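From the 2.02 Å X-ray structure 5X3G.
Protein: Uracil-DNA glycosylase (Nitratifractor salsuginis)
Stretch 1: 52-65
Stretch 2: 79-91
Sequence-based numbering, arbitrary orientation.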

ATOM      1  N   TYR A  52      -3.537   7.085  17.650  1.00 35.47           N
ATOM      2  CA  TYR A  52      -3.665   6.847  16.221  1.00 35.74           C
ATOM      3  C   TYR A  52      -2.967   5.545  15.861  1.00 26.96           C
ATOM      4  O   TYR A  52      -2.109   5.051  16.594  1.00 29.87           O
ATOM      5  CB  TYR A  52      -3.095   8.009  15.394  1.00 27.21           C
ATOM      6  CG  TYR A  52      -1.594   8.199  15.504  1.00 31.44           C
ATOM      7  CD1 TYR A  52      -0.716   7.423  14.754  1.00 32.37           C
ATOM      8  CD2 TYR A  52      -1.056   9.171  16.337  1.00 38.90           C
ATOM      9  CE1 TYR A  52       0.650   7.595  14.847  1.00 29.72           C
ATOM     10  CE2 TYR A  52       0.315   9.355  16.432  1.00 25.46           C
ATOM     11  CZ  TYR A  52       1.161   8.562  15.684  1.00 34.15           C
ATOM     12  OH  TYR A  52       2.523   8.733  15.770  1.00 34.97           O
ATOM     13  N   ILE A  53      -3.342   5.004  14.708  1.00 31.66           N
ATOM     14  CA  ILE A  53      -2.702   3.819  14.153  1.00 35.16           C
ATOM     15  C   ILE A  53      -2.315   4.107  12.705  1.00 26.61           C
ATOM     16  O   ILE A  53      -2.982   4.899  12.039  1.00 28.63           O
ATOM     17  CB  ILE A  53      -3.617   2.582  14.250  1.00 30.26           C
ATOM     18  CG1 ILE A  53      -4.924   2.821  13.498  1.00 28.81           C
ATOM     19  CG2 ILE A  53      -3.883   2.223  15.704  1.00 39.45           C
ATOM     20  CD1 ILE A  53      -5.794   1.592  13.391  1.00 34.00           C
ATOM     21  N   PRO A  54      -1.224   3.490  12.213  1.00 26.80           N
ATOM     22  CA  PRO A  54      -0.315   2.574  12.909  1.00 33.24           C
ATOM     23  C   PRO A  54       0.569   3.323  13.898  1.00 27.21           C
ATOM     24  O   PRO A  54       0.564   4.551  13.868  1.00 32.89           O
ATOM     25  CB  PRO A  54       0.513   1.979  11.769  1.00 32.05           C
ATOM     26  CG  PRO A  54       0.570   3.066  10.767  1.00 26.20           C
ATOM     27  CD  PRO A  54      -0.772   3.749  10.834  1.00 29.12           C
ATOM     28  N   PRO A  55       1.305   2.613  14.754  1.00 32.59           N
ATOM     29  CA  PRO A  55       2.200   3.304  15.687  1.00 35.29           C
ATOM     30  C   PRO A  55       3.204   4.185  14.958  1.00 38.23           C
ATOM     31  O   PRO A  55       3.461   4.031  13.762  1.00 29.46           O
ATOM     32  CB  PRO A  55       2.898   2.159  16.438  1.00 42.51           C
ATOM     33  CG  PRO A  55       2.636   0.929  15.623  1.00 31.28           C
ATOM     34  CD  PRO A  55       1.309   1.158  14.977  1.00 32.43           C
ATOM     35  N   ARG A  56       3.775   5.129  15.713  1.00 23.93           N
ATOM     36  CA  ARG A  56       4.679   6.123  15.142  1.00 29.10           C
ATOM     37  C   ARG A  56       5.841   5.474  14.398  1.00 31.72           C
ATOM     38  O   ARG A  56       6.272   5.976  13.353  1.00 25.88           O
ATOM     39  CB  ARG A  56       5.192   7.043  16.251  1.00 31.73           C
ATOM     40  CG  ARG A  56       6.295   7.990  15.831  1.00 37.07           C
ATOM     41  CD  ARG A  56       6.388   9.186  16.763  1.00 43.30           C
ATOM     42  NE  ARG A  56       7.661   9.883  16.614  1.00 46.55           N
ATOM     43  CZ  ARG A  56       8.770   9.559  17.269  1.00 51.76           C
ATOM     44  NH1 ARG A  56       8.761   8.549  18.128  1.00 51.26           N
ATOM     45  NH2 ARG A  56       9.886  10.247  17.071  1.00 49.77           N
ATOM     46  N   ASP A  57       6.354   4.352  14.908  1.00 23.66           N
ATOM     47  CA  ASP A  57       7.483   3.688  14.263  1.00 32.01           C
ATOM     48  C   ASP A  57       7.095   2.943  12.989  1.00 28.80           C
ATOM     49  O   ASP A  57       7.954   2.273  12.404  1.00 26.62           O
ATOM     50  CB  ASP A  57       8.151   2.721  15.243  1.00 32.88           C
ATOM     51  CG  ASP A  57       7.248   1.570  15.638  1.00 42.08           C
ATOM     52  OD1 ASP A  57       6.022   1.670  15.420  1.00 42.16           O
ATOM     53  OD2 ASP A  57       7.765   0.565  16.167  1.00 41.83           O
ATOM     54  N   ARG A  58       5.838   3.038  12.552  1.00 30.30           N
ATOM     55  CA  ARG A  58       5.374   2.381  11.336  1.00 31.01           C
ATOM     56  C   ARG A  58       4.737   3.335  10.339  1.00 26.53           C
ATOM     57  O   ARG A  58       4.345   2.891   9.252  1.00 29.04           O
ATOM     58  CB  ARG A  58       4.364   1.278  11.674  1.00 27.95           C
ATOM     59  CG  ARG A  58       4.930  -0.122  11.681  1.00 32.54           C
ATOM     60  CD  ARG A  58       4.506  -0.844  12.939  1.00 43.32           C
ATOM     61  NE  ARG A  58       4.822  -2.265  12.891  1.00 41.76           N
ATOM     62  CZ  ARG A  58       4.976  -3.029  13.966  1.00 54.30           C
ATOM     63  NH1 ARG A  58       4.861  -2.500  15.177  1.00 69.07           N
ATOM     64  NH2 ARG A  58       5.254  -4.318  13.829  1.00 49.79           N
ATOM     65  N   LEU A  59       4.616   4.624  10.674  1.00 24.81           N
ATOM     66  CA  LEU A  59       3.918   5.569   9.807  1.00 31.76           C
ATOM     67  C   LEU A  59       4.491   5.567   8.394  1.00 32.27           C
ATOM     68  O   LEU A  59       3.755   5.756   7.417  1.00 25.27           O
ATOM     69  CB  LEU A  59       3.991   6.973  10.408  1.00 28.12           C
ATOM     70  CG  LEU A  59       3.154   7.221  11.663  1.00 30.42           C
ATOM     71  CD1 LEU A  59       3.477   8.578  12.273  1.00 31.31           C
ATOM     72  CD2 LEU A  59       1.668   7.115  11.344  1.00 28.16           C
ATOM     73  N   LEU A  60       5.800   5.340   8.268  1.00 24.90           N
ATOM     74  CA  LEU A  60       6.508   5.415   6.997  1.00 27.16           C
ATOM     75  C   LEU A  60       7.071   4.062   6.572  1.00 19.38           C
ATOM     76  O   LEU A  60       8.071   4.002   5.852  1.00 21.27           O
ATOM     77  CB  LEU A  60       7.631   6.443   7.083  1.00 27.73           C
ATOM     78  CG  LEU A  60       7.243   7.850   7.530  1.00 24.67           C
ATOM     79  CD1 LEU A  60       8.480   8.621   7.947  1.00 23.11           C
ATOM     80  CD2 LEU A  60       6.510   8.576   6.415  1.00 23.32           C
ATOM     81  N   ALA A  61       6.437   2.970   7.009  1.00 17.56           N
ATOM     82  CA  ALA A  61       6.956   1.637   6.711  1.00 25.07           C
ATOM     83  C   ALA A  61       7.036   1.375   5.211  1.00 23.88           C
ATOM     84  O   ALA A  61       7.854   0.558   4.767  1.00 24.13           O
ATOM     85  CB  ALA A  61       6.091   0.572   7.383  1.00 22.16           C
ATOM     86  N   ALA A  62       6.203   2.056   4.418  1.00 25.24           N
ATOM     87  CA  ALA A  62       6.255   1.896   2.971  1.00 19.58           C
ATOM     88  C   ALA A  62       7.563   2.403   2.372  1.00 19.60           C
ATOM     89  O   ALA A  62       7.910   2.016   1.250  1.00 24.17           O
ATOM     90  CB  ALA A  62       5.072   2.614   2.325  1.00 20.47           C
ATOM     91  N   PHE A  63       8.295   3.252   3.092  1.00 22.79           N
ATOM     92  CA  PHE A  63       9.566   3.796   2.632  1.00 26.67           C
ATOM     93  C   PHE A  63      10.772   3.100   3.253  1.00 25.76           C
ATOM     94  O   PHE A  63      11.908   3.520   3.007  1.00 27.80           O
ATOM     95  CB  PHE A  63       9.642   5.300   2.941  1.00 24.62           C
ATOM     96  CG  PHE A  63       8.498   6.106   2.376  1.00 21.21           C
ATOM     97  CD1 PHE A  63       8.638   6.790   1.178  1.00 22.46           C
ATOM     98  CD2 PHE A  63       7.292   6.199   3.054  1.00 24.22           C
ATOM     99  CE1 PHE A  63       7.592   7.542   0.660  1.00 22.11           C
ATOM    100  CE2 PHE A  63       6.243   6.946   2.541  1.00 22.41           C
ATOM    101  CZ  PHE A  63       6.396   7.617   1.345  1.00 20.97           C
ATOM    102  N   SER A  64      10.557   2.050   4.046  1.00 28.37           N
ATOM    103  CA  SER A  64      11.622   1.479   4.863  1.00 24.21           C
ATOM    104  C   SER A  64      12.513   0.500   4.109  1.00 29.82           C
ATOM    105  O   SER A  64      13.501   0.025   4.681  1.00 34.05           O
ATOM    106  CB  SER A  64      11.024   0.783   6.088  1.00 26.89           C
ATOM    107  OG  SER A  64      10.169  -0.280   5.707  1.00 23.68           O
ATOM    108  N   THR A  65      12.196   0.179   2.857  1.00 28.72           N
ATOM    109  CA  THR A  65      13.034  -0.728   2.083  1.00 35.92           C
ATOM    110  C   THR A  65      13.384  -0.108   0.737  1.00 37.33           C
ATOM    111  O   THR A  65      14.564  -0.009   0.378  1.00 35.52           O
ATOM    112  CB  THR A  65      12.337  -2.073   1.880  1.00 31.55           C
ATOM    113  OG1 THR A  65      11.929  -2.596   3.148  1.00 27.63           O
ATOM    114  CG2 THR A  65      13.281  -3.061   1.211  1.00 30.44           C
ATOM    115  N   ASP A  79      -6.507   5.236   3.735  1.00 23.14           N
ATOM    116  CA  ASP A  79      -5.905   5.479   5.036  1.00 27.42           C
ATOM    117  C   ASP A  79      -5.772   4.136   5.740  1.00 37.53           C
ATOM    118  O   ASP A  79      -6.329   3.131   5.272  1.00 28.23           O
ATOM    119  CB  ASP A  79      -6.744   6.479   5.857  1.00 33.62           C
ATOM    120  CG  ASP A  79      -8.096   5.923   6.261  1.00 36.80           C
ATOM    121  OD1 ASP A  79      -8.639   5.075   5.523  1.00 40.76           O
ATOM    122  OD2 ASP A  79      -8.620   6.350   7.310  1.00 35.83           O
ATOM    123  N   PRO A  80      -5.019   4.069   6.844  1.00 22.06           N
ATOM    124  CA  PRO A  80      -4.786   2.774   7.496  1.00 25.98           C
ATOM    125  C   PRO A  80      -6.079   2.042   7.832  1.00 36.15           C
ATOM    126  O   PRO A  80      -7.140   2.648   8.000  1.00 34.53           O
ATOM    127  CB  PRO A  80      -4.016   3.152   8.764  1.00 24.85           C
ATOM    128  CG  PRO A  80      -3.297   4.385   8.393  1.00 24.58           C
ATOM    129  CD  PRO A  80      -4.205   5.134   7.463  1.00 28.45           C
ATOM    130  N   TYR A  81      -5.974   0.719   7.921  1.00 39.18           N
ATOM    131  CA  TYR A  81      -7.115  -0.101   8.286  1.00 30.37           C
ATOM    132  C   TYR A  81      -7.593   0.266   9.693  1.00 25.51           C
ATOM    133  O   TYR A  81      -6.783   0.567  10.572  1.00 31.60           O
ATOM    134  CB  TYR A  81      -6.746  -1.581   8.223  1.00 33.16           C
ATOM    135  CG  TYR A  81      -6.620  -2.141   6.821  1.00 30.22           C
ATOM    136  CD1 TYR A  81      -7.719  -2.194   5.972  1.00 27.81           C
ATOM    137  CD2 TYR A  81      -5.407  -2.633   6.352  1.00 25.66           C
ATOM    138  CE1 TYR A  81      -7.612  -2.713   4.694  1.00 36.80           C
ATOM    139  CE2 TYR A  81      -5.293  -3.154   5.073  1.00 29.14           C
ATOM    140  CZ  TYR A  81      -6.396  -3.192   4.250  1.00 26.16           C
ATOM    141  OH  TYR A  81      -6.289  -3.708   2.979  1.00 37.28           O
ATOM    142  N   PRO A  82      -8.911   0.235   9.936  1.00 33.56           N
ATOM    143  CA  PRO A  82      -9.446   0.715  11.223  1.00 32.16           C
ATOM    144  C   PRO A  82      -9.103  -0.170  12.415  1.00 42.99           C
ATOM    145  O   PRO A  82      -9.715  -0.046  13.481  1.00 43.94           O
ATOM    146  CB  PRO A  82     -10.964   0.737  10.982  1.00 38.25           C
ATOM    147  CG  PRO A  82     -11.135   0.671   9.482  1.00 40.46           C
ATOM    148  CD  PRO A  82      -9.980  -0.136   8.994  1.00 30.92           C
ATOM    149  N   ARG A  83      -8.121  -1.047  12.257  1.00 38.31           N
ATOM    150  CA  ARG A  83      -7.835  -2.072  13.249  1.00 42.64           C
ATOM    151  C   ARG A  83      -6.381  -1.968  13.687  1.00 33.18           C
ATOM    152  O   ARG A  83      -5.486  -1.878  12.838  1.00 38.62           O
ATOM    153  CB  ARG A  83      -8.150  -3.443  12.653  1.00 42.39           C
ATOM    154  CG  ARG A  83      -9.633  -3.631  12.367  1.00 43.82           C
ATOM    155  CD  ARG A  83      -9.927  -4.975  11.739  1.00 43.87           C
ATOM    156  NE  ARG A  83      -9.267  -5.074  10.441  1.00 45.11           N
ATOM    157  CZ  ARG A  83      -9.761  -4.576   9.312  1.00 40.78           C
ATOM    158  NH1 ARG A  83     -10.927  -3.940   9.316  1.00 49.23           N
ATOM    159  NH2 ARG A  83      -9.087  -4.705   8.178  1.00 49.82           N
ATOM    160  N   PRO A  84      -6.107  -1.953  14.996  1.00 38.67           N
ATOM    161  CA  PRO A  84      -4.710  -1.820  15.447  1.00 38.09           C
ATOM    162  C   PRO A  84      -3.788  -2.901  14.910  1.00 34.19           C
ATOM    163  O   PRO A  84      -2.667  -2.594  14.487  1.00 40.10           O
ATOM    164  CB  PRO A  84      -4.833  -1.881  16.977  1.00 42.31           C
ATOM    165  CG  PRO A  84      -6.239  -1.478  17.265  1.00 21.61           C
ATOM    166  CD  PRO A  84      -7.057  -1.986  16.120  1.00 43.67           C
ATOM    167  N   GLU A  85      -4.230  -4.157  14.902  1.00 40.27           N
ATOM    168  CA  GLU A  85      -3.392  -5.234  14.396  1.00 42.19           C
ATOM    169  C   GLU A  85      -3.351  -5.282  12.871  1.00 41.74           C
ATOM    170  O   GLU A  85      -2.474  -5.948  12.310  1.00 40.10           O
ATOM    171  CB  GLU A  85      -3.869  -6.581  14.951  1.00 47.63           C
ATOM    172  CG  GLU A  85      -5.235  -7.041  14.458  1.00 46.78           C
ATOM    173  CD  GLU A  85      -6.407  -6.389  15.175  1.00 50.45           C
ATOM    174  OE1 GLU A  85      -6.183  -5.481  16.003  1.00 41.57           O
ATOM    175  OE2 GLU A  85      -7.561  -6.794  14.911  1.00 58.26           O
ATOM    176  N   SER A  86      -4.263  -4.582  12.192  1.00 39.62           N
ATOM    177  CA  SER A  86      -4.290  -4.561  10.733  1.00 31.74           C
ATOM    178  C   SER A  86      -3.434  -3.459  10.126  1.00 31.80           C
ATOM    179  O   SER A  86      -2.860  -3.657   9.050  1.00 28.84           O
ATOM    180  CB  SER A  86      -5.724  -4.389  10.227  1.00 25.68           C
ATOM    181  OG  SER A  86      -6.395  -5.630  10.125  1.00 38.71           O
ATOM    182  N   ALA A  87      -3.354  -2.296  10.770  1.00 28.24           N
ATOM    183  CA  ALA A  87      -2.634  -1.151  10.227  1.00 32.56           C
ATOM    184  C   ALA A  87      -1.153  -1.276  10.561  1.00 31.33           C
ATOM    185  O   ALA A  87      -0.773  -1.243  11.736  1.00 30.47           O
ATOM    186  CB  ALA A  87      -3.200   0.156  10.779  1.00 26.82           C
ATOM    187  N   ILE A  88      -0.318  -1.413   9.528  1.00 25.23           N
ATOM    188  CA  ILE A  88       1.107  -1.643   9.736  1.00 30.48           C
ATOM    189  C   ILE A  88       1.942  -0.757   8.820  1.00 22.84           C
ATOM    190  O   ILE A  88       3.114  -1.048   8.564  1.00 26.50           O
ATOM    191  CB  ILE A  88       1.467  -3.127   9.527  1.00 28.46           C
ATOM    192  CG1 ILE A  88       1.133  -3.569   8.100  1.00 27.95           C
ATOM    193  CG2 ILE A  88       0.758  -4.008  10.548  1.00 33.94           C
ATOM    194  CD1 ILE A  88       1.672  -4.943   7.760  1.00 23.03           C
ATOM    195  N   GLY A  89       1.352   0.325   8.318  1.00 20.70           N
ATOM    196  CA  GLY A  89       2.106   1.309   7.563  1.00 17.95           C
ATOM    197  C   GLY A  89       2.209   1.064   6.076  1.00 25.98           C
ATOM    198  O   GLY A  89       3.011   1.728   5.408  1.00 21.87           O
ATOM    199  N   TYR A  90       1.427   0.131   5.536  1.00 25.16           N
ATOM    200  CA  TYR A  90       1.394  -0.156   4.110  1.00 19.77           C
ATOM    201  C   TYR A  90      -0.031  -0.044   3.602  1.00 19.66           C
ATOM    202  O   TYR A  90      -0.973  -0.483   4.269  1.00 24.35           O
ATOM    203  CB  TYR A  90       1.909  -1.567   3.794  1.00 23.90           C
ATOM    204  CG  TYR A  90       3.345  -1.826   4.170  1.00 22.35           C
ATOM    205  CD1 TYR A  90       4.381  -1.443   3.331  1.00 18.14           C
ATOM    206  CD2 TYR A  90       3.664  -2.481   5.351  1.00 22.86           C
ATOM    207  CE1 TYR A  90       5.699  -1.691   3.665  1.00 24.32           C
ATOM    208  CE2 TYR A  90       4.980  -2.734   5.696  1.00 27.73           C
ATOM    209  CZ  TYR A  90       5.993  -2.335   4.848  1.00 34.81           C
ATOM    210  OH  TYR A  90       7.303  -2.588   5.185  1.00 25.38           O
ATOM    211  N   ALA A  91      -0.185   0.536   2.418  1.00 20.81           N
ATOM    212  CA  ALA A  91      -1.444   0.403   1.706  1.00 24.10           C
ATOM    213  C   ALA A  91      -1.688  -1.063   1.369  1.00 20.51           C
ATOM    214  O   ALA A  91      -0.752  -1.833   1.130  1.00 27.20           O
ATOM    215  CB  ALA A  91      -1.432   1.247   0.430  1.00 16.67           C
TER
HETATM  216  O   HOH W   1       3.574   4.299   4.726  1.00 25.68           O

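The apolar centre of this contact sets one isoleucine, Ile53, among prolines and an alanine. Ile53, with chi1 p and chi2 t, sends its CD1 into a pocket lined largely by backbone: CD1 lies 3.2 Å from Tyr81 O, 3.5 Å from Arg83 O and 4.0 Å from Ala87 CB. The wall of that pocket is also bonded within its own stretch. Arg83 O accepts a hydrogen bond from Ala87 N (3.0 Å, N to O), and Arg83 NE donates to Ser86 OG at 2.9 Å, so the turn that carries Ala87 is tied back to the residue that begins it. On its other branch, Ile53 CG2 reaches Pro84 CB at 4.4 Å, a looser touch at an exposed proline.

Pro54 continues the apolar patch. The peptide bond before it is cis, and its ring packs against a second proline, with Pro54 CD 3.6 Å from Pro80 CG. Pro54 CB meets Ala87 at both the carbonyl (Ala87 O, 3.5 Å) and the methyl (Ala87 CB, 4.3 Å). The close spacing goes with compact side chains: the CA atoms of Pro54 and Ala87 are 5.1 Å apart.

Further along, the backbones come closer still, and glycine makes this possible. Gly89 CA sits 3.2 Å from Arg58 O, a CA-H...O contact. An ideal CB on Gly89 would fall 2.0 Å from Arg58 O and 2.8 Å from Ala61 CB, clashing with both. Its phi/psi of 89/12 would also jam such a CB against the preceding carbonyl, so local conformation and packing each call for glycine. Arg58 O is held in place by the type I turn from Arg58 to Ala61, closed by Ala61 N donating to Arg58 O at 3.1 Å.

Ala61 then serves as a small knob for the Tyr90 ring. Its CB lies over one face, 4.2 Å from the ring centroid and 25° off the normal, a CH-pi contact, while Ala62 CA approaches Tyr90 CE1 to 3.7 Å. Although the CA-to-CB bond of Tyr90 points sideways, the end of the side chain comes nearer to the first stretch.

At the polar edge, no clear direct hydrogen bond joins the stretches. Tyr90 OH stands 3.2 Å from Ala61 O, a carbonyl that already accepts from Ser64 OG at 2.6 Å. The clear polar link is water 1, which donates to Gly89 O at 2.7 Å and to Leu59 O at 3.1 Å, bridging two backbone carbonyls that could not bond to each other.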